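Local coordinates for protein PAN2-PAN3 deadenylation complex catalytic subunit pan2 (Neurospora crassa, PDB 4CZX) that probably forms the catalytic subunit of a deadenylase that shortens mRNA poly(A) tails, represented here by its WD40 propeller domain, at residues H22-A27 / K48-S53; I33-Q38 / H292-R297; I205-G210 / Y225-D230; A265-V270 / S279-T284. All coordinates share one frame; numbering follows the deposited sequence. Where two conformers were deposited one is given.

Interaction 1 (H22-A27 / K48-S53); sequences HPDYHA and KGFAGS
Lys-48 and Asp-24 form a salt bridge, with NZ of Lys-48 2.9 Å from OD1 of Asp-24 and approaching from above the carboxylate plane. Thr-46 holds OD2 of the same carboxylate, and Arg-66 forms a second salt bridge with OD1, so both oxygens are gripped. NZ of Lys-48 also makes a weak hydrogen bond to Pro-23 O at 3.2 Å and a salt bridge with Glu-70. The lysine chain bends at chi3 (71°), which turns CE toward Asp-24 OD1. Lys-48 CD lies 3.6 Å from Ala-27 CB. An alanine in place of Lys-48 would probably cost Asp-24 one of its salt-bridge partners, leave Glu-70 without this mate and open a gap beside Ala-27. Further along, the edge of the His-22 ring meets the face of Phe-50 in a T-shaped stack, centroids 4.7 Å apart and planes at 83°. The rotation of that imidazole is fixed by Asp-24 N, which donates to His-22 ND1 in the ring plane at 2.9 Å. Pro-23 and Phe-50 also touch a chain of another protein. The contact lays the loop between strands 10-16 and 32-35 against the start of strand 50-55, one of whose two neighbours in the sheet, strand 60-66, supplies Arg-66.

Interaction 2 (I33-Q38 / H292-R297); sequences IAFDNQ and HFDVSR
Phe-35 and Asp-294 join the innermost strands of two adjacent blades of the WD40 propeller, the first blade and the one that closes the ring. Strands 33-35 and 292-295 run nearly parallel, their axes 6.3 Å apart, and side chains and water link them. Phe-35 N donates to the anti lone pair of Asp-294 OD2 at 2.8 Å. Asp-294 CG, anti to its backbone N (chi1 -162°), carries the carboxylate toward Phe-35 N, while OD1 forms a salt bridge with Arg-250 of the neighbouring blade, so the carboxylate is held at both oxygens. Arg-297 NH1 reaches Phe-35 O at 3.2 Å, from above the carbonyl plane. One water donates to both Phe-35 O and Asp-294 OD2 and accepts from Arg-297 NH1, tying the three residues together. Over one face of the guanidinium sits Asn-37 CB, 3.5 Å from Arg-297 NE. In the second shell, Asp-36 OD1 accepts from Gln-38 N in an Asx turn that shapes the chain after the strand, and Asp-36 OD2 forms a salt bridge with Arg-98. Phe-322 meets the Phe-35 ring edge-to-face. Gly-301 N binds the hydroxyl of Ser-296, whose CB stands 3.8 Å from the Phe-35 ring centroid in a CH-pi contact over the centre of the face.

Interaction 3 (I205-G210 / Y225-D230); sequences IVTCGG and YVKVFD
Phe-229 and Ile-205 lie side by side and point the same way, with Ile-205 CD1 3.9 Å from Phe-229 CD2. CG of Phe-229 is set anti to its backbone N (chi1 -171°), and the Phe-229 ring meets the ring of Trp-188. On the same side of the sheet Thr-207 OG1 comes within 3.3 Å of Lys-227 CB. A hydrogen bond with His-191 gives that buried hydroxyl a partner. The Val-206 and Val-228 side is apolar: Val-226 CG1 rests 3.8 Å from Val-206 CB, and Val-228 CG2 touches Val-206 CG1. Following on from it, Cys-208 SG meets Val-226 CG2 at 4.1 Å. Between these two layers the antiparallel backbones are joined by four hydrogen bonds, two in each of the hydrogen-bonded pairs Ile-205/Phe-229 and Thr-207/Lys-227; Ile-205 N to Phe-229 O, at 2.8 Å, is the shortest. Val-206/Val-228 is the non-hydrogen-bonded pair between them. Farther on, a water replaces the direct bond, accepting from Gly-209 N at 2.9 Å and lying 2.9 Å from Tyr-225 O, to which it probably donates. The two strands are the middle pair of a four-stranded propeller blade, flanked by the edge strands 194-200 and 235-241. Trp-188 of strand 184-189 covers the Phe-229 side, and Val-249 and Met-251 of strand 248-251 pack on Val-206, so both faces meet the adjoining blades.

Interaction 4 (A265-V270 / S279-T284); sequences AGQIHV and SQVCYT
Ile-268 and Cys-282 exchange a nearly straight pair of backbone hydrogen bonds, and Val-270 and Gln-280 exchange another pair, one of them bent. At the end of the pairing Gly-266 O accepts twice from Thr-284: from its N at 3.2 Å and from its OG1 at 2.7 Å. The hydroxyl reaches that carbonyl because OG1 sits between the backbone N and the carbonyl carbon (chi1 57°). Gly-266 has no CB, which at this place would run into Thr-284 OG1. Among the side chains, His-269 NE2 donates in its ring plane to Gln-267 OE1 at 2.9 Å, which fixes the turn of the imidazole. Val-281 CG2 lies over a face of that imidazole, 4.0 Å from its centroid, in a CH-pi contact. Gln-267 runs extended beside Tyr-283, Gln-267 CD 3.5 Å from Tyr-283 CE1 with amide and ring planes 54° apart. An alanine at Gln-267 would probably leave the His-269 ring freer to turn and open a gap alongside the tyrosine. On the other face, Cys-282 SG approaches Ile-268 CB at 3.8 Å. Strands 267-272 and 279-283 form a beta hairpin, the outer pair of a WD40 blade's usual four antiparallel strands; strand 2-3 adds a parallel fifth beyond 279-283.

The centre of interaction 2 is about 8 Å from the centre of the chain, and interaction 3 is likewise buried; the centres of interactions 1 and 4 lie about 18 Å from it, and both are only partly buried. Interactions 3 and 4 hold neighbouring strands within a blade through backbone pairing, the first with an apolar layer on one face and Phe-229, Thr-207 and Lys-227 on the other, the second with more polar side chains, among them Gln-267 and His-269. Interaction 2 works between blades, so side chains and water replace backbone pairing, and interaction 1 uses charge and a ring stack to fasten a loop. Interactions 1 and 2 reach the same sheet, while strand 279-283 leads directly into strand 290-295.

Interaction 1 (H22-A27 / K48-S53)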
# COMPACT_ATOMS: atom_id res chain seq x y z
N HIS A 22 5.94 14.87 10.81
CA HIS A 22 6.47 14.88 9.45
C HIS A 22 7.28 13.61 9.20
O HIS A 22 8.01 13.16 10.08
CB HIS A 22 7.36 16.13 9.23
CG HIS A 22 7.73 16.38 7.80
ND1 HIS A 22 8.71 15.66 7.15
CD2 HIS A 22 7.25 17.27 6.90
CE1 HIS A 22 8.81 16.09 5.91
NE2 HIS A 22 7.94 17.07 5.73
N PRO A 23 7.16 13.02 8.00
CA PRO A 23 7.88 11.77 7.73
C PRO A 23 9.40 11.87 7.84
O PRO A 23 10.06 10.83 7.99
CB PRO A 23 7.47 11.43 6.30
CG PRO A 23 6.92 12.71 5.72
CD PRO A 23 6.31 13.43 6.87
N ASP A 24 9.96 13.08 7.78
CA ASP A 24 11.41 13.24 7.85
C ASP A 24 11.90 13.69 9.22
O ASP A 24 13.10 13.92 9.40
CB ASP A 24 11.88 14.25 6.79
CG ASP A 24 11.59 13.79 5.37
OD1 ASP A 24 11.15 12.63 5.19
OD2 ASP A 24 11.83 14.58 4.44
N TYR A 25 11.00 13.80 10.19
CA TYR A 25 11.39 14.26 11.53
C TYR A 25 12.59 13.52 12.14
O TYR A 25 13.52 14.13 12.69
CB TYR A 25 10.19 14.14 12.46
CG TYR A 25 10.43 14.60 13.87
CD1 TYR A 25 10.60 15.95 14.16
CD2 TYR A 25 10.48 13.68 14.93
CE1 TYR A 25 10.81 16.38 15.45
CE2 TYR A 25 10.70 14.11 16.23
CZ TYR A 25 10.86 15.46 16.48
OH TYR A 25 11.08 15.91 17.76
N HIS A 26 12.59 12.20 12.01
CA HIS A 26 13.61 11.29 12.55
C HIS A 26 15.00 11.58 12.00
O HIS A 26 16.02 11.21 12.58
CB HIS A 26 13.25 9.84 12.20
CG HIS A 26 13.42 9.52 10.75
ND1 HIS A 26 12.46 9.83 9.80
CD2 HIS A 26 14.44 8.94 10.07
CE1 HIS A 26 12.89 9.45 8.61
NE2 HIS A 26 14.08 8.91 8.75
N ALA A 27 15.03 12.19 10.82
CA ALA A 27 16.29 12.39 10.11
C ALA A 27 17.02 13.68 10.52
O ALA A 27 18.18 13.87 10.15
CB ALA A 27 16.04 12.38 8.60
N LYS A 48 15.96 14.75 4.23
CA LYS A 48 15.62 13.72 3.25
C LYS A 48 15.03 14.35 1.98
O LYS A 48 14.47 13.66 1.13
CB LYS A 48 14.63 12.71 3.84
CG LYS A 48 15.26 11.79 4.91
CD LYS A 48 14.18 11.16 5.80
CE LYS A 48 13.37 10.10 5.04
NZ LYS A 48 11.99 9.89 5.62
N GLY A 49 15.15 15.66 1.86
CA GLY A 49 14.74 16.30 0.62
C GLY A 49 13.31 16.82 0.52
O GLY A 49 12.85 17.15 -0.57
N PHE A 50 12.60 16.92 1.64
CA PHE A 50 11.32 17.63 1.57
C PHE A 50 11.57 19.14 1.51
O PHE A 50 12.44 19.67 2.21
CB PHE A 50 10.42 17.31 2.77
CG PHE A 50 9.09 16.72 2.38
CD1 PHE A 50 8.05 17.54 1.95
CD2 PHE A 50 8.89 15.36 2.43
CE1 PHE A 50 6.83 16.99 1.59
CE2 PHE A 50 7.66 14.80 2.07
CZ PHE A 50 6.63 15.62 1.65
N ALA A 51 10.81 19.82 0.65
CA ALA A 51 10.80 21.28 0.59
C ALA A 51 9.47 21.77 1.13
O ALA A 51 8.40 21.30 0.69
CB ALA A 51 10.99 21.76 -0.85
N GLY A 52 9.52 22.67 2.10
CA GLY A 52 8.31 23.33 2.57
C GLY A 52 8.40 24.84 2.36
O GLY A 52 9.44 25.43 2.60
N SER A 53 7.30 25.45 1.89
CA SER A 53 7.24 26.90 1.72
C SER A 53 6.23 27.51 2.69
O SER A 53 5.19 26.90 2.99
CB SER A 53 6.89 27.27 0.28
OG SER A 53 5.54 26.94 -0.03

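Interaction 2 (I33-Q38 / H292-R297)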
# COMPACT_ATOMS: atom_id res chain seq x y z
N ILE A 33 17.71 26.90 4.63
CA ILE A 33 16.56 27.79 4.45
C ILE A 33 16.93 28.92 3.50
O ILE A 33 18.10 29.31 3.41
CB ILE A 33 16.05 28.39 5.79
CG1 ILE A 33 17.01 29.47 6.32
CG2 ILE A 33 15.84 27.28 6.86
CD1 ILE A 33 16.60 30.05 7.66
N ALA A 34 15.93 29.45 2.79
CA ALA A 34 16.15 30.60 1.91
C ALA A 34 14.86 31.35 1.63
O ALA A 34 13.83 30.75 1.30
CB ALA A 34 16.79 30.17 0.58
N PHE A 35 14.92 32.67 1.75
CA PHE A 35 13.85 33.54 1.29
C PHE A 35 13.71 33.49 -0.22
O PHE A 35 14.70 33.63 -0.94
CB PHE A 35 14.12 34.98 1.73
CG PHE A 35 13.77 35.25 3.16
CD1 PHE A 35 12.45 35.41 3.54
CD2 PHE A 35 14.77 35.36 4.12
CE1 PHE A 35 12.13 35.67 4.86
CE2 PHE A 35 14.46 35.63 5.43
CZ PHE A 35 13.14 35.78 5.81
N ASP A 36 12.49 33.29 -0.71
CA ASP A 36 12.18 33.45 -2.12
C ASP A 36 12.37 34.91 -2.53
O ASP A 36 12.34 35.82 -1.68
CB ASP A 36 10.72 33.02 -2.40
CG ASP A 36 10.50 32.55 -3.82
OD1 ASP A 36 11.03 33.17 -4.77
OD2 ASP A 36 9.75 31.56 -3.99
N ASN A 37 12.52 35.18 -3.82
CA ASN A 37 12.48 36.59 -4.22
C ASN A 37 11.10 37.02 -4.73
O ASN A 37 10.96 38.11 -5.28
CB ASN A 37 13.58 36.90 -5.25
CG ASN A 37 13.58 35.96 -6.43
OD1 ASN A 37 12.57 35.35 -6.76
ND2 ASN A 37 14.73 35.84 -7.09
N GLN A 38 10.08 36.19 -4.54
CA GLN A 38 8.71 36.62 -4.79
C GLN A 38 7.72 35.92 -3.87
O GLN A 38 8.06 34.92 -3.21
CB GLN A 38 8.32 36.38 -6.25
CG GLN A 38 8.36 34.92 -6.65
CD GLN A 38 7.82 34.69 -8.06
OE1 GLN A 38 6.67 34.29 -8.23
NE2 GLN A 38 8.66 34.94 -9.06
N HIS A 292 21.05 27.58 10.52
CA HIS A 292 20.91 28.28 9.24
C HIS A 292 20.32 29.67 9.43
O HIS A 292 19.60 29.93 10.39
CB HIS A 292 20.03 27.49 8.25
CG HIS A 292 20.39 26.05 8.15
ND1 HIS A 292 21.51 25.60 7.48
CD2 HIS A 292 19.79 24.94 8.65
CE1 HIS A 292 21.60 24.29 7.60
NE2 HIS A 292 20.56 23.86 8.29
N PHE A 293 20.63 30.54 8.47
CA PHE A 293 20.25 31.94 8.52
C PHE A 293 20.03 32.49 7.11
O PHE A 293 20.75 32.13 6.18
CB PHE A 293 21.34 32.76 9.24
CG PHE A 293 21.10 34.23 9.22
CD1 PHE A 293 20.04 34.78 9.93
CD2 PHE A 293 21.92 35.07 8.48
CE1 PHE A 293 19.81 36.15 9.92
CE2 PHE A 293 21.69 36.45 8.46
CZ PHE A 293 20.64 36.98 9.18
N ASP A 294 19.03 33.34 6.94
CA ASP A 294 18.92 34.12 5.70
C ASP A 294 18.24 35.46 5.97
O ASP A 294 17.60 35.64 7.01
CB ASP A 294 18.14 33.33 4.62
CG ASP A 294 18.38 33.87 3.21
OD1 ASP A 294 19.41 34.56 3.00
OD2 ASP A 294 17.53 33.61 2.32
N VAL A 295 18.40 36.38 5.03
CA VAL A 295 17.74 37.68 5.07
C VAL A 295 16.91 37.86 3.80
O VAL A 295 17.30 37.38 2.73
CB VAL A 295 18.75 38.84 5.21
CG1 VAL A 295 19.68 38.91 3.99
CG2 VAL A 295 18.04 40.17 5.41
N SER A 296 15.75 38.50 3.91
CA SER A 296 14.88 38.72 2.74
C SER A 296 15.44 39.77 1.79
O SER A 296 16.33 40.54 2.16
CB SER A 296 13.48 39.12 3.20
OG SER A 296 13.47 40.45 3.73
N ARG A 297 14.88 39.85 0.58
CA ARG A 297 15.37 40.80 -0.43
C ARG A 297 15.26 42.25 0.01
O ARG A 297 16.08 43.09 -0.38
CB ARG A 297 14.60 40.63 -1.75
CG ARG A 297 14.83 39.29 -2.46
CD ARG A 297 16.30 39.06 -2.79
NE ARG A 297 16.52 37.78 -3.48
CZ ARG A 297 16.44 36.58 -2.90
NH1 ARG A 297 16.11 36.47 -1.62
NH2 ARG A 297 16.68 35.48 -3.61
O HOH W 1 17.38 33.93 -0.35
O HOH W 2 12.93 37.94 0.00

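Interaction 3 (I205-G210 / Y225-D230)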
# COMPACT_ATOMS: atom_id res chain seq x y z
N ILE A 205 33.01 39.92 -0.65
CA ILE A 205 32.74 38.57 -0.16
C ILE A 205 32.86 38.57 1.36
O ILE A 205 33.75 39.22 1.92
CB ILE A 205 33.70 37.51 -0.71
CG1 ILE A 205 33.96 37.71 -2.20
CG2 ILE A 205 33.18 36.09 -0.39
CD1 ILE A 205 35.00 36.76 -2.76
N VAL A 206 31.97 37.84 2.03
CA VAL A 206 32.08 37.64 3.47
C VAL A 206 31.91 36.15 3.79
O VAL A 206 31.08 35.46 3.19
CB VAL A 206 31.05 38.47 4.26
CG1 VAL A 206 31.48 39.93 4.34
CG2 VAL A 206 29.64 38.33 3.65
N THR A 207 32.73 35.64 4.71
CA THR A 207 32.63 34.22 5.06
C THR A 207 32.73 33.99 6.55
O THR A 207 33.32 34.80 7.28
CB THR A 207 33.74 33.36 4.39
OG1 THR A 207 35.03 33.77 4.87
CG2 THR A 207 33.67 33.45 2.86
N CYS A 208 32.14 32.88 6.97
CA CYS A 208 32.32 32.34 8.32
C CYS A 208 32.94 30.95 8.20
O CYS A 208 32.67 30.23 7.25
CB CYS A 208 30.97 32.24 9.05
SG CYS A 208 30.10 33.79 9.21
N GLY A 209 33.78 30.57 9.15
CA GLY A 209 34.38 29.25 9.06
C GLY A 209 35.29 28.98 10.24
O GLY A 209 35.18 29.65 11.27
N GLY A 210 36.18 28.00 10.09
CA GLY A 210 37.10 27.64 11.16
C GLY A 210 38.35 26.92 10.70
O GLY A 210 38.50 26.57 9.53
N TYR A 225 35.51 35.94 14.04
CA TYR A 225 35.45 37.00 13.05
C TYR A 225 34.78 36.53 11.79
O TYR A 225 34.66 35.33 11.54
CB TYR A 225 36.86 37.52 12.71
CG TYR A 225 37.86 36.42 12.43
CD1 TYR A 225 37.85 35.72 11.23
CD2 TYR A 225 38.83 36.09 13.38
CE1 TYR A 225 38.77 34.71 10.98
CE2 TYR A 225 39.75 35.07 13.13
CZ TYR A 225 39.72 34.39 11.93
OH TYR A 225 40.63 33.40 11.68
N VAL A 226 34.36 37.50 10.99
CA VAL A 226 33.94 37.27 9.62
C VAL A 226 35.08 37.70 8.70
O VAL A 226 35.64 38.78 8.88
CB VAL A 226 32.66 38.05 9.29
CG1 VAL A 226 32.37 38.00 7.79
CG2 VAL A 226 31.49 37.51 10.08
N LYS A 227 35.45 36.85 7.75
CA LYS A 227 36.47 37.22 6.77
C LYS A 227 35.86 38.05 5.65
O LYS A 227 34.76 37.77 5.21
CB LYS A 227 37.16 35.98 6.21
CG LYS A 227 38.18 35.36 7.15
CD LYS A 227 39.29 36.39 7.47
CE LYS A 227 40.63 35.71 7.69
NZ LYS A 227 41.37 35.55 6.40
N VAL A 228 36.58 39.08 5.21
CA VAL A 228 36.05 40.02 4.22
C VAL A 228 37.00 40.21 3.05
O VAL A 228 38.21 40.39 3.23
CB VAL A 228 35.79 41.41 4.87
CG1 VAL A 228 35.17 42.39 3.85
CG2 VAL A 228 34.91 41.27 6.10
N PHE A 229 36.44 40.19 1.84
CA PHE A 229 37.22 40.36 0.62
C PHE A 229 36.60 41.44 -0.27
O PHE A 229 35.39 41.47 -0.45
CB PHE A 229 37.31 39.03 -0.14
CG PHE A 229 38.27 39.06 -1.30
CD1 PHE A 229 39.60 38.73 -1.12
CD2 PHE A 229 37.83 39.40 -2.58
CE1 PHE A 229 40.49 38.75 -2.17
CE2 PHE A 229 38.72 39.43 -3.64
CZ PHE A 229 40.07 39.10 -3.43
N ASP A 230 37.45 42.31 -0.80
CA ASP A 230 37.05 43.42 -1.67
C ASP A 230 36.96 42.94 -3.11
O ASP A 230 37.98 42.70 -3.74
CB ASP A 230 38.06 44.57 -1.54
CG ASP A 230 37.73 45.78 -2.42
OD1 ASP A 230 36.84 45.72 -3.31
OD2 ASP A 230 38.40 46.81 -2.22
O HOH W 3 33.85 32.54 11.29

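Interaction 4 (A265-V270 / S279-T284)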
# COMPACT_ATOMS: atom_id res chain seq x y z
N ALA A 265 24.16 31.02 19.20
CA ALA A 265 23.18 31.30 20.24
C ALA A 265 22.11 32.29 19.77
O ALA A 265 21.24 32.70 20.54
CB ALA A 265 23.87 31.83 21.48
N GLY A 266 22.18 32.68 18.50
CA GLY A 266 21.19 33.59 17.94
C GLY A 266 21.47 35.06 18.20
O GLY A 266 20.60 35.91 17.98
N GLN A 267 22.68 35.37 18.66
CA GLN A 267 23.10 36.76 18.78
C GLN A 267 23.47 37.30 17.41
O GLN A 267 24.19 36.65 16.65
CB GLN A 267 24.28 36.91 19.73
CG GLN A 267 24.81 38.33 19.81
CD GLN A 267 25.92 38.50 20.83
OE1 GLN A 267 26.57 39.55 20.88
NE2 GLN A 267 26.14 37.47 21.66
N ILE A 268 22.96 38.48 17.08
CA ILE A 268 23.14 39.06 15.76
C ILE A 268 23.76 40.46 15.84
O ILE A 268 23.35 41.29 16.65
CB ILE A 268 21.80 39.16 15.01
CG1 ILE A 268 21.21 37.76 14.79
CG2 ILE A 268 21.97 39.88 13.68
CD1 ILE A 268 19.86 37.79 14.11
N HIS A 269 24.78 40.70 15.01
CA HIS A 269 25.33 42.04 14.84
C HIS A 269 25.05 42.53 13.43
O HIS A 269 25.28 41.80 12.46
CB HIS A 269 26.84 42.07 15.09
CG HIS A 269 27.23 41.79 16.50
ND1 HIS A 269 28.50 42.04 16.98
CD2 HIS A 269 26.54 41.27 17.54
CE1 HIS A 269 28.57 41.69 18.25
NE2 HIS A 269 27.39 41.22 18.62
N VAL A 270 24.55 43.76 13.32
CA VAL A 270 24.41 44.40 12.02
C VAL A 270 25.54 45.40 11.94
O VAL A 270 25.55 46.39 12.67
CB VAL A 270 23.04 45.08 11.85
CG1 VAL A 270 22.93 45.71 10.47
CG2 VAL A 270 21.92 44.06 12.05
N SER A 279 28.01 49.09 15.26
CA SER A 279 27.18 47.96 14.89
C SER A 279 26.02 47.84 15.86
O SER A 279 26.18 48.07 17.06
CB SER A 279 28.00 46.67 14.85
OG SER A 279 28.67 46.43 16.07
N GLN A 280 24.84 47.52 15.33
CA GLN A 280 23.66 47.29 16.14
C GLN A 280 23.63 45.85 16.61
O GLN A 280 23.82 44.93 15.82
CB GLN A 280 22.37 47.61 15.36
CG GLN A 280 22.15 49.09 15.09
CD GLN A 280 20.67 49.44 15.04
OE1 GLN A 280 19.98 49.14 14.06
NE2 GLN A 280 20.18 50.09 16.09
N VAL A 281 23.39 45.66 17.90
CA VAL A 281 23.34 44.32 18.47
C VAL A 281 21.90 43.96 18.84
O VAL A 281 21.17 44.76 19.42
CB VAL A 281 24.24 44.21 19.72
CG1 VAL A 281 24.20 42.80 20.29
CG2 VAL A 281 25.66 44.63 19.39
N CYS A 282 21.50 42.74 18.51
CA CYS A 282 20.23 42.22 18.98
C CYS A 282 20.33 40.74 19.29
O CYS A 282 21.30 40.06 18.93
CB CYS A 282 19.12 42.49 17.97
SG CYS A 282 19.42 41.78 16.35
N TYR A 283 19.33 40.23 19.98
CA TYR A 283 19.31 38.85 20.38
C TYR A 283 18.02 38.21 19.91
O TYR A 283 16.99 38.87 19.78
CB TYR A 283 19.47 38.71 21.89
CG TYR A 283 20.76 39.31 22.42
CD1 TYR A 283 21.95 38.59 22.40
CD2 TYR A 283 20.78 40.59 22.96
CE1 TYR A 283 23.12 39.13 22.89
CE2 TYR A 283 21.95 41.14 23.45
CZ TYR A 283 23.12 40.41 23.41
OH TYR A 283 24.29 40.95 23.90
N THR A 284 18.09 36.92 19.62
CA THR A 284 16.91 36.13 19.31
C THR A 284 16.84 35.04 20.37
O THR A 284 17.76 34.90 21.18
CB THR A 284 16.98 35.53 17.90
OG1 THR A 284 18.16 34.73 17.77
CG2 THR A 284 17.02 36.64 16.85